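Local structure of hypothetical protein ST0148 (Sulfolobus tokodaii, 2PD2) at residues A43-S48 with Q74-D79; V4-D9 with G93-K98; D29-V34 with E101-L106. The protein is of unknown function but belongs to the DsrE/DsrF-like family, whose better-known members take part in bacterial sulfur metabolism. All coordinates share one frame; numbering follows the deposited sequence.

How the contacts relate
The three contacts sample different depths of a small parallel alpha/beta fold, from a buried helix-sheet interface to a surface meeting of loops. Contact 2 is the buried one, seating helix 91-100 on strand 2-7. Contact 3, its centre about 10 Å away, joins strand 31-36 to the start of strand 104-107, and the two meet directly: Ile7 CD1 of contact 2 packs 3.7 Å from Val34 CG1 of contact 3. Contact 1 is a surface contact between two loops. Its centre lies about 24 Å from that of contact 3, across the middle of the chain, and about 19 Å from that of contact 2; it touches neither. No active site is known for this protein.

Contact 1 (A43-S48 with Q74-D79)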
loop_
_atom_site.group_PDB
_atom_site.type_symbol
_atom_site.label_atom_id
_atom_site.label_comp_id
_atom_site.label_asym_id
_atom_site.label_seq_id
_atom_site.Cartn_x
_atom_site.Cartn_y
_atom_site.Cartn_z
ATOM N N ALA A 43 16.531 4.616 6.497
ATOM C CA ALA A 43 16.741 3.457 7.345
ATOM C C ALA A 43 17.968 2.666 6.913
ATOM O O ALA A 43 18.454 1.825 7.666
ATOM C CB ALA A 43 15.503 2.554 7.336
ATOM N N LEU A 44 18.478 2.928 5.710
ATOM C CA LEU A 44 19.655 2.203 5.229
ATOM C C LEU A 44 20.973 2.915 5.543
ATOM O O LEU A 44 22.032 2.508 5.069
ATOM C CB LEU A 44 19.557 1.953 3.713
ATOM C CG LEU A 44 18.318 1.187 3.242
ATOM C CD1 LEU A 44 18.401 0.945 1.746
ATOM C CD2 LEU A 44 18.210 -0.131 3.988
ATOM N N LEU A 45 20.908 3.981 6.330
ATOM C CA LEU A 45 22.114 4.711 6.702
ATOM C C LEU A 45 22.938 3.882 7.688
ATOM O O LEU A 45 22.389 3.088 8.451
ATOM C CB LEU A 45 21.743 6.059 7.323
ATOM C CG LEU A 45 21.316 7.123 6.309
ATOM C CD1 LEU A 45 20.683 8.309 7.007
ATOM C CD2 LEU A 45 22.533 7.554 5.510
ATOM N N LYS A 46 24.255 4.063 7.668
ATOM C CA LYS A 46 25.137 3.318 8.562
ATOM C C LYS A 46 24.858 3.546 10.045
ATOM O O LYS A 46 25.091 2.659 10.866
ATOM C CB LYS A 46 26.600 3.659 8.265
ATOM C CG LYS A 46 27.173 2.937 7.058
ATOM C CD LYS A 46 28.578 3.428 6.741
ATOM C CE LYS A 46 29.199 2.632 5.610
ATOM N NZ LYS A 46 30.567 3.118 5.267
ATOM N N ASP A 47 24.366 4.731 10.394
ATOM C CA ASP A 47 24.075 5.039 11.788
ATOM C C ASP A 47 22.586 4.872 12.100
ATOM O O ASP A 47 22.100 5.319 13.141
ATOM C CB ASP A 47 24.544 6.463 12.116
ATOM C CG ASP A 47 23.789 7.522 11.339
ATOM O OD1 ASP A 47 23.480 7.289 10.151
ATOM O OD2 ASP A 47 23.513 8.596 11.912
ATOM N N SER A 48 21.875 4.209 11.190
ATOM C CA SER A 48 20.444 3.951 11.343
ATOM C C SER A 48 20.114 3.141 12.594
ATOM O O SER A 48 20.829 2.206 12.944
ATOM C CB SER A 48 19.914 3.191 10.121
ATOM O OG SER A 48 18.618 2.678 10.378
ATOM N N GLN A 74 17.156 12.804 -0.600
ATOM C CA GLN A 74 17.397 12.891 0.839
ATOM C C GLN A 74 18.832 13.353 1.101
ATOM O O GLN A 74 19.298 13.364 2.240
ATOM C CB GLN A 74 17.170 11.530 1.504
ATOM C CG GLN A 74 15.706 11.096 1.606
ATOM C CD GLN A 74 14.908 11.976 2.542
ATOM O OE1 GLN A 74 15.408 12.410 3.583
ATOM N NE2 GLN A 74 13.657 12.234 2.189
ATOM N N ASN A 75 19.524 13.729 0.029
ATOM C CA ASN A 75 20.908 14.185 0.102
ATOM C C ASN A 75 21.806 13.213 0.852
ATOM O O ASN A 75 22.528 13.609 1.766
ATOM C CB ASN A 75 20.991 15.564 0.761
ATOM C CG ASN A 75 20.309 16.636 -0.057
ATOM O OD1 ASN A 75 20.402 16.641 -1.284
ATOM N ND2 ASN A 75 19.626 17.556 0.614
ATOM N N LEU A 76 21.752 11.942 0.467
ATOM C CA LEU A 76 22.583 10.928 1.101
ATOM C C LEU A 76 23.676 10.500 0.137
ATOM O O LEU A 76 23.559 10.697 -1.066
ATOM C CB LEU A 76 21.753 9.702 1.496
ATOM C CG LEU A 76 20.577 9.947 2.443
ATOM C CD1 LEU A 76 19.935 8.611 2.789
ATOM C CD2 LEU A 76 21.052 10.659 3.702
ATOM N N SER A 77 24.736 9.917 0.683
ATOM C CA SER A 77 25.863 9.436 -0.108
ATOM C C SER A 77 25.910 7.917 -0.001
ATOM O O SER A 77 25.640 7.360 1.063
ATOM C CB SER A 77 27.167 10.028 0.427
ATOM O OG SER A 77 28.288 9.418 -0.186
ATOM N N HIS A 78 26.253 7.245 -1.095
ATOM C CA HIS A 78 26.321 5.787 -1.077
ATOM C C HIS A 78 27.335 5.322 -0.048
ATOM O O HIS A 78 27.251 4.208 0.469
ATOM C CB HIS A 78 26.691 5.246 -2.457
ATOM C CG HIS A 78 25.759 5.680 -3.539
ATOM N ND1 HIS A 78 24.438 5.998 -3.298
ATOM C CD2 HIS A 78 25.947 5.853 -4.869
ATOM C CE1 HIS A 78 23.857 6.349 -4.428
ATOM N NE2 HIS A 78 24.751 6.270 -5.398
ATOM N N ASP A 79 28.297 6.191 0.242
ATOM C CA ASP A 79 29.326 5.903 1.230
ATOM C C ASP A 79 28.706 5.784 2.619
ATOM O O ASP A 79 29.247 5.110 3.491
ATOM C CB ASP A 79 30.360 7.033 1.258
ATOM C CG ASP A 79 31.268 7.017 0.054
ATOM O OD1 ASP A 79 30.768 6.775 -1.064
ATOM O OD2 ASP A 79 32.483 7.257 0.221
#
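The ammonium nitrogen NZ of Lys46 donates a hydrogen bond of 3.0 Å to the backbone oxygen O of Asp79. It meets that oxygen almost head-on, with a C=O...N angle of 171°. The lysine chain is fully extended beyond CG, which spans the gap between two loops that are 8.8 Å apart between the CA atoms of Lys46 and Asp79. Although the acceptor belongs to an aspartate, its carboxylate is not the partner: Asp79 OD2 stays 6.8 Å from Lys46 NZ, so any attraction between these opposite charges would be of long range.

The apolar half of the contact is a meeting of two leucines at about a right angle. CD2 of Leu45 sits equally near both methyls of Leu76, 3.9 Å from CD1 and from CD2, so a single methyl is straddled by a branched tip. Leu76 points toward the other loop, and with CG anti to the carbonyl carbon (chi1 -58°) its branched end meets Leu45.

Each loop is shaped by its own bonds. Leu45 to Ser48 form a type I turn closed by Ser48 N to Leu45 O, and Ser48 OG reaches back to Ala43 O at 2.8 Å, approaching from above the carbonyl plane, while also bonding to Thr50. Backbone bonds from Leu44 to Ile82 and from Lys46 to Gln80 tie the loops together farther along. On the other side, helix 68-73 ends in a Schellman motif: Asn75 supplies the positive phi, Leu76 N bonds to Ile71 O, and Leu76 packs on Ile71, the hydrophobic contact characteristic of this helix ending.

Contact 2 (V4-D9 with G93-K98); sequences VVQIKD and GEIVRK
Strand 4-7 and helix 93-98 run nearly antiparallel, their axes 9.0 Å apart at an angle of 156°, with Val4 and Ile95 the facing pair. This is helix-on-sheet packing in a parallel alpha/beta fold. Helix 91-100 belongs to a beta-alpha-beta crossover that leads from strand 86-88 at one edge of the sheet to strand 104-107 at the other. Val4 and Gln6 turn toward this helix, whereas Val5 and Ile7 turn to the opposite face and pack on helix 13-26.

Two meetings carry the contact. Val4 CG2 lies 3.9 Å from CB of Lys98, so the base of the lysine serves as an apolar surface. Bends at chi2 and chi3 then lead its chain away from the strand, and NZ finishes in a salt bridge with Glu101.

Gln6 also offers carbon to the helix, although its end is amide. With CG anti to the backbone N (chi1 166°) and the rest extended, the chain stands out from the sheet, and Ile95 comes up against it at about a right angle. The buried amide is satisfied beyond the helix: OE1 bonds to Tyr105 OH, while NE2 bonds to His37 and to Ala107 O of the second subunit. At the foot of this polar group, the methyl CD1 of Ile95 rests 3.6 Å from Gln6 CB and equally near Gln6 CG.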
loop_
_atom_site.group_PDB
_atom_site.type_symbol
_atom_site.label_atom_id
_atom_site.label_comp_id
_atom_site.label_asym_id
_atom_site.label_seq_id
_atom_site.Cartn_x
_atom_site.Cartn_y
_atom_site.Cartn_z
ATOM N N VAL A 4 7.984 -9.117 -3.451
ATOM C CA VAL A 4 8.683 -7.849 -3.524
ATOM C C VAL A 4 7.969 -6.955 -2.504
ATOM O O VAL A 4 6.775 -6.669 -2.622
ATOM C CB VAL A 4 8.649 -7.244 -4.963
ATOM C CG1 VAL A 4 7.225 -7.003 -5.418
ATOM C CG2 VAL A 4 9.458 -5.959 -4.998
ATOM N N VAL A 5 8.707 -6.565 -1.472
ATOM C CA VAL A 5 8.180 -5.739 -0.394
ATOM C C VAL A 5 8.539 -4.264 -0.547
ATOM O O VAL A 5 9.689 -3.917 -0.796
ATOM C CB VAL A 5 8.731 -6.204 0.966
ATOM C CG1 VAL A 5 8.169 -5.323 2.088
ATOM C CG2 VAL A 5 8.385 -7.671 1.201
ATOM N N GLN A 6 7.551 -3.398 -0.372
ATOM C CA GLN A 6 7.778 -1.961 -0.475
ATOM C C GLN A 6 7.671 -1.281 0.888
ATOM O O GLN A 6 6.779 -1.592 1.670
ATOM C CB GLN A 6 6.747 -1.322 -1.409
ATOM C CG GLN A 6 6.690 0.211 -1.317
ATOM C CD GLN A 6 5.399 0.773 -1.878
ATOM O OE1 GLN A 6 4.326 0.202 -1.671
ATOM N NE2 GLN A 6 5.490 1.901 -2.576
ATOM N N ILE A 7 8.594 -0.366 1.167
ATOM C CA ILE A 7 8.566 0.415 2.403
ATOM C C ILE A 7 8.894 1.839 1.967
ATOM O O ILE A 7 9.946 2.075 1.374
ATOM C CB ILE A 7 9.621 -0.049 3.430
ATOM C CG1 ILE A 7 9.447 -1.536 3.741
ATOM C CG2 ILE A 7 9.464 0.752 4.713
ATOM C CD1 ILE A 7 10.444 -2.067 4.762
ATOM N N LYS A 8 8.001 2.784 2.249
ATOM C CA LYS A 8 8.219 4.165 1.824
ATOM C C LYS A 8 8.209 5.212 2.936
ATOM O O LYS A 8 8.758 6.302 2.769
ATOM C CB LYS A 8 7.171 4.551 0.774
ATOM C CG LYS A 8 5.724 4.325 1.220
ATOM C CD LYS A 8 4.718 4.850 0.187
ATOM C CE LYS A 8 3.275 4.458 0.524
ATOM N NZ LYS A 8 2.959 3.020 0.214
ATOM N N ASP A 9 7.589 4.888 4.065
ATOM C CA ASP A 9 7.492 5.836 5.169
ATOM C C ASP A 9 8.507 5.553 6.269
ATOM O O ASP A 9 8.450 4.514 6.933
ATOM C CB ASP A 9 6.069 5.820 5.739
ATOM C CG ASP A 9 5.017 6.172 4.694
ATOM O OD1 ASP A 9 5.130 7.254 4.079
ATOM O OD2 ASP A 9 4.079 5.368 4.485
ATOM N N GLY A 93 10.144 1.826 -9.975
ATOM C CA GLY A 93 10.350 1.097 -11.216
ATOM C C GLY A 93 10.691 -0.359 -10.922
ATOM O O GLY A 93 10.258 -1.269 -11.630
ATOM N N GLU A 94 11.475 -0.578 -9.870
ATOM C CA GLU A 94 11.866 -1.925 -9.463
ATOM C C GLU A 94 10.634 -2.697 -8.980
ATOM O O GLU A 94 10.419 -3.855 -9.352
ATOM C CB GLU A 94 12.902 -1.844 -8.335
ATOM C CG GLU A 94 13.282 -3.188 -7.710
ATOM C CD GLU A 94 14.131 -4.057 -8.624
ATOM O OE1 GLU A 94 14.323 -3.684 -9.798
ATOM O OE2 GLU A 94 14.605 -5.120 -8.166
ATOM N N ILE A 95 9.828 -2.046 -8.149
ATOM C CA ILE A 95 8.621 -2.657 -7.603
ATOM C C ILE A 95 7.696 -3.100 -8.736
ATOM O O ILE A 95 7.183 -4.222 -8.738
ATOM C CB ILE A 95 7.901 -1.656 -6.657
ATOM C CG1 ILE A 95 8.729 -1.484 -5.373
ATOM C CG2 ILE A 95 6.497 -2.142 -6.334
ATOM C CD1 ILE A 95 8.283 -0.325 -4.481
ATOM N N VAL A 96 7.507 -2.228 -9.719
ATOM C CA VAL A 96 6.654 -2.560 -10.853
ATOM C C VAL A 96 7.265 -3.686 -11.697
ATOM O O VAL A 96 6.573 -4.631 -12.072
ATOM C CB VAL A 96 6.398 -1.304 -11.729
ATOM C CG1 VAL A 96 5.774 -1.705 -13.059
ATOM C CG2 VAL A 96 5.462 -0.332 -10.977
ATOM N N ARG A 97 8.560 -3.593 -11.991
ATOM C CA ARG A 97 9.213 -4.625 -12.799
ATOM C C ARG A 97 9.189 -6.002 -12.138
ATOM O O ARG A 97 8.906 -6.996 -12.800
ATOM C CB ARG A 97 10.663 -4.232 -13.126
ATOM C CG ARG A 97 10.797 -3.285 -14.314
ATOM C CD ARG A 97 12.255 -3.081 -14.713
ATOM N NE ARG A 97 12.973 -2.245 -13.758
ATOM C CZ ARG A 97 13.014 -0.916 -13.812
ATOM N NH1 ARG A 97 12.381 -0.272 -14.784
ATOM N NH2 ARG A 97 13.681 -0.229 -12.894
ATOM N N LYS A 98 9.488 -6.071 -10.840
ATOM C CA LYS A 98 9.468 -7.361 -10.162
ATOM C C LYS A 98 8.064 -7.955 -10.247
ATOM O O LYS A 98 7.910 -9.154 -10.468
ATOM C CB LYS A 98 9.898 -7.233 -8.689
ATOM C CG LYS A 98 11.314 -6.687 -8.483
ATOM C CD LYS A 98 12.366 -7.406 -9.333
ATOM C CE LYS A 98 12.483 -8.888 -9.014
ATOM N NZ LYS A 98 13.544 -9.536 -9.847
#

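Contact 3 (D29-V34 with E101-L106)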
loop_
_atom_site.group_PDB
_atom_site.type_symbol
_atom_site.label_atom_id
_atom_site.label_comp_id
_atom_site.label_asym_id
_atom_site.label_seq_id
_atom_site.Cartn_x
_atom_site.Cartn_y
_atom_site.Cartn_z
ATOM N N ASP A 29 10.776 -21.089 2.584
ATOM C CA ASP A 29 11.573 -20.813 1.398
ATOM C C ASP A 29 11.145 -19.571 0.622
ATOM O O ASP A 29 11.256 -19.522 -0.601
ATOM C CB ASP A 29 11.565 -22.034 0.473
ATOM C CG ASP A 29 12.205 -23.250 1.119
ATOM O OD1 ASP A 29 13.272 -23.090 1.750
ATOM O OD2 ASP A 29 11.647 -24.360 0.993
ATOM N N ALA A 30 10.655 -18.564 1.332
ATOM C CA ALA A 30 10.247 -17.334 0.672
ATOM C C ALA A 30 11.479 -16.683 0.046
ATOM O O ALA A 30 12.575 -16.754 0.601
ATOM C CB ALA A 30 9.615 -16.381 1.683
ATOM N N GLU A 31 11.293 -16.073 -1.122
ATOM C CA GLU A 31 12.368 -15.367 -1.807
ATOM C C GLU A 31 11.915 -13.917 -1.696
ATOM O O GLU A 31 11.017 -13.477 -2.413
ATOM C CB GLU A 31 12.441 -15.798 -3.267
ATOM C CG GLU A 31 13.807 -15.643 -3.882
ATOM C CD GLU A 31 13.835 -16.084 -5.328
ATOM O OE1 GLU A 31 13.188 -17.105 -5.653
ATOM O OE2 GLU A 31 14.505 -15.411 -6.133
ATOM N N ILE A 32 12.543 -13.175 -0.792
ATOM C CA ILE A 32 12.137 -11.805 -0.528
ATOM C C ILE A 32 13.105 -10.704 -0.935
ATOM O O ILE A 32 14.304 -10.797 -0.690
ATOM C CB ILE A 32 11.847 -11.635 0.988
ATOM C CG1 ILE A 32 10.847 -12.700 1.452
ATOM C CG2 ILE A 32 11.306 -10.235 1.277
ATOM C CD1 ILE A 32 10.897 -12.946 2.957
ATOM N N GLU A 33 12.555 -9.657 -1.549
ATOM C CA GLU A 33 13.317 -8.479 -1.943
ATOM C C GLU A 33 12.593 -7.286 -1.330
ATOM O O GLU A 33 11.401 -7.089 -1.556
ATOM C CB GLU A 33 13.361 -8.284 -3.461
ATOM C CG GLU A 33 14.065 -6.978 -3.838
ATOM C CD GLU A 33 14.111 -6.718 -5.337
ATOM O OE1 GLU A 33 14.200 -7.687 -6.114
ATOM O OE2 GLU A 33 14.081 -5.537 -5.736
ATOM N N VAL A 34 13.307 -6.497 -0.546
ATOM C CA VAL A 34 12.699 -5.339 0.082
ATOM C C VAL A 34 13.225 -4.073 -0.567
ATOM O O VAL A 34 14.432 -3.826 -0.580
ATOM C CB VAL A 34 13.008 -5.283 1.586
ATOM C CG1 VAL A 34 12.247 -4.122 2.220
ATOM C CG2 VAL A 34 12.625 -6.604 2.249
ATOM N N GLU A 101 7.410 -9.562 -13.350
ATOM C CA GLU A 101 8.198 -10.783 -13.446
ATOM C C GLU A 101 7.576 -11.902 -12.610
ATOM O O GLU A 101 8.129 -12.996 -12.521
ATOM C CB GLU A 101 9.640 -10.518 -12.988
ATOM C CG GLU A 101 10.512 -9.791 -14.015
ATOM C CD GLU A 101 11.775 -9.188 -13.402
ATOM O OE1 GLU A 101 12.384 -9.829 -12.523
ATOM O OE2 GLU A 101 12.167 -8.070 -13.805
ATOM N N GLY A 102 6.425 -11.624 -11.997
ATOM C CA GLY A 102 5.746 -12.630 -11.194
ATOM C C GLY A 102 5.921 -12.532 -9.684
ATOM O O GLY A 102 5.461 -13.400 -8.944
ATOM N N TRP A 103 6.582 -11.485 -9.208
ATOM C CA TRP A 103 6.780 -11.337 -7.772
ATOM C C TRP A 103 5.522 -10.783 -7.129
ATOM O O TRP A 103 4.884 -9.887 -7.676
ATOM C CB TRP A 103 7.962 -10.413 -7.486
ATOM C CG TRP A 103 9.277 -11.001 -7.884
ATOM C CD1 TRP A 103 9.636 -11.453 -9.122
ATOM C CD2 TRP A 103 10.404 -11.224 -7.032
ATOM N NE1 TRP A 103 10.919 -11.948 -9.094
ATOM C CE2 TRP A 103 11.415 -11.815 -7.824
ATOM C CE3 TRP A 103 10.659 -10.977 -5.679
ATOM C CZ2 TRP A 103 12.659 -12.174 -7.303
ATOM C CZ3 TRP A 103 11.904 -11.332 -5.159
ATOM C CH2 TRP A 103 12.886 -11.922 -5.972
ATOM N N ILE A 104 5.158 -11.335 -5.974
ATOM C CA ILE A 104 3.980 -10.885 -5.253
ATOM C C ILE A 104 4.305 -9.614 -4.461
ATOM O O ILE A 104 5.276 -9.553 -3.711
ATOM C CB ILE A 104 3.463 -11.991 -4.309
ATOM C CG1 ILE A 104 2.997 -13.191 -5.149
ATOM C CG2 ILE A 104 2.312 -11.455 -3.444
ATOM C CD1 ILE A 104 2.652 -14.425 -4.346
ATOM N N TYR A 105 3.464 -8.607 -4.648
ATOM C CA TYR A 105 3.614 -7.296 -4.027
ATOM C C TYR A 105 3.039 -7.188 -2.618
ATOM O O TYR A 105 1.918 -7.630 -2.351
ATOM C CB TYR A 105 2.961 -6.270 -4.962
ATOM C CG TYR A 105 2.888 -4.838 -4.484
ATOM C CD1 TYR A 105 3.965 -4.222 -3.848
ATOM C CD2 TYR A 105 1.755 -4.071 -4.748
ATOM C CE1 TYR A 105 3.909 -2.867 -3.496
ATOM C CE2 TYR A 105 1.690 -2.730 -4.408
ATOM C CZ TYR A 105 2.765 -2.133 -3.783
ATOM O OH TYR A 105 2.691 -0.798 -3.483
ATOM N N LEU A 106 3.824 -6.595 -1.722
ATOM C CA LEU A 106 3.418 -6.386 -0.336
ATOM C C LEU A 106 3.842 -4.978 0.071
ATOM O O LEU A 106 5.040 -4.674 0.132
ATOM C CB LEU A 106 4.081 -7.415 0.593
ATOM C CG LEU A 106 3.814 -7.207 2.092
ATOM C CD1 LEU A 106 2.312 -7.318 2.371
ATOM C CD2 LEU A 106 4.578 -8.239 2.902
#
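Two strands of the parallel sheet that are not neighbours are joined here by one indole, Trp103, which reaches past strand 2-7 from the entrance of strand 104-107 to strand 31-36. Trp103 follows Gly102, whose positive phi completes the Schellman motif ending helix 91-100. The tryptophan's CG lies anti to its carbonyl carbon (chi1 -68°), turning the six-membered ring toward the facing strand.

The leading atom is Trp103 CZ3, which lies 3.6 Å from Glu31 O, a backbone oxygen, and 3.8 Å from Glu33 CB; both partners approach the ring obliquely. The backbone carbon C of Ile32 lies between them in sequence, at the ring edge and near its plane. Lys2 and Lys98 also touch the indole with their side chains.

Replacing Trp103 with an alanine would probably open a gap beside Glu31 O and leave CB of Glu33 without its indole neighbour.

Glu31, its chain extended, crosses the indole at about a right angle, and its OE1 forms a salt bridge with Lys2. The carboxylate is turned 74° from the indole plane, with Glu31 OE2 3.8 Å from CH2 and 3.9 Å from CZ2 of Trp103.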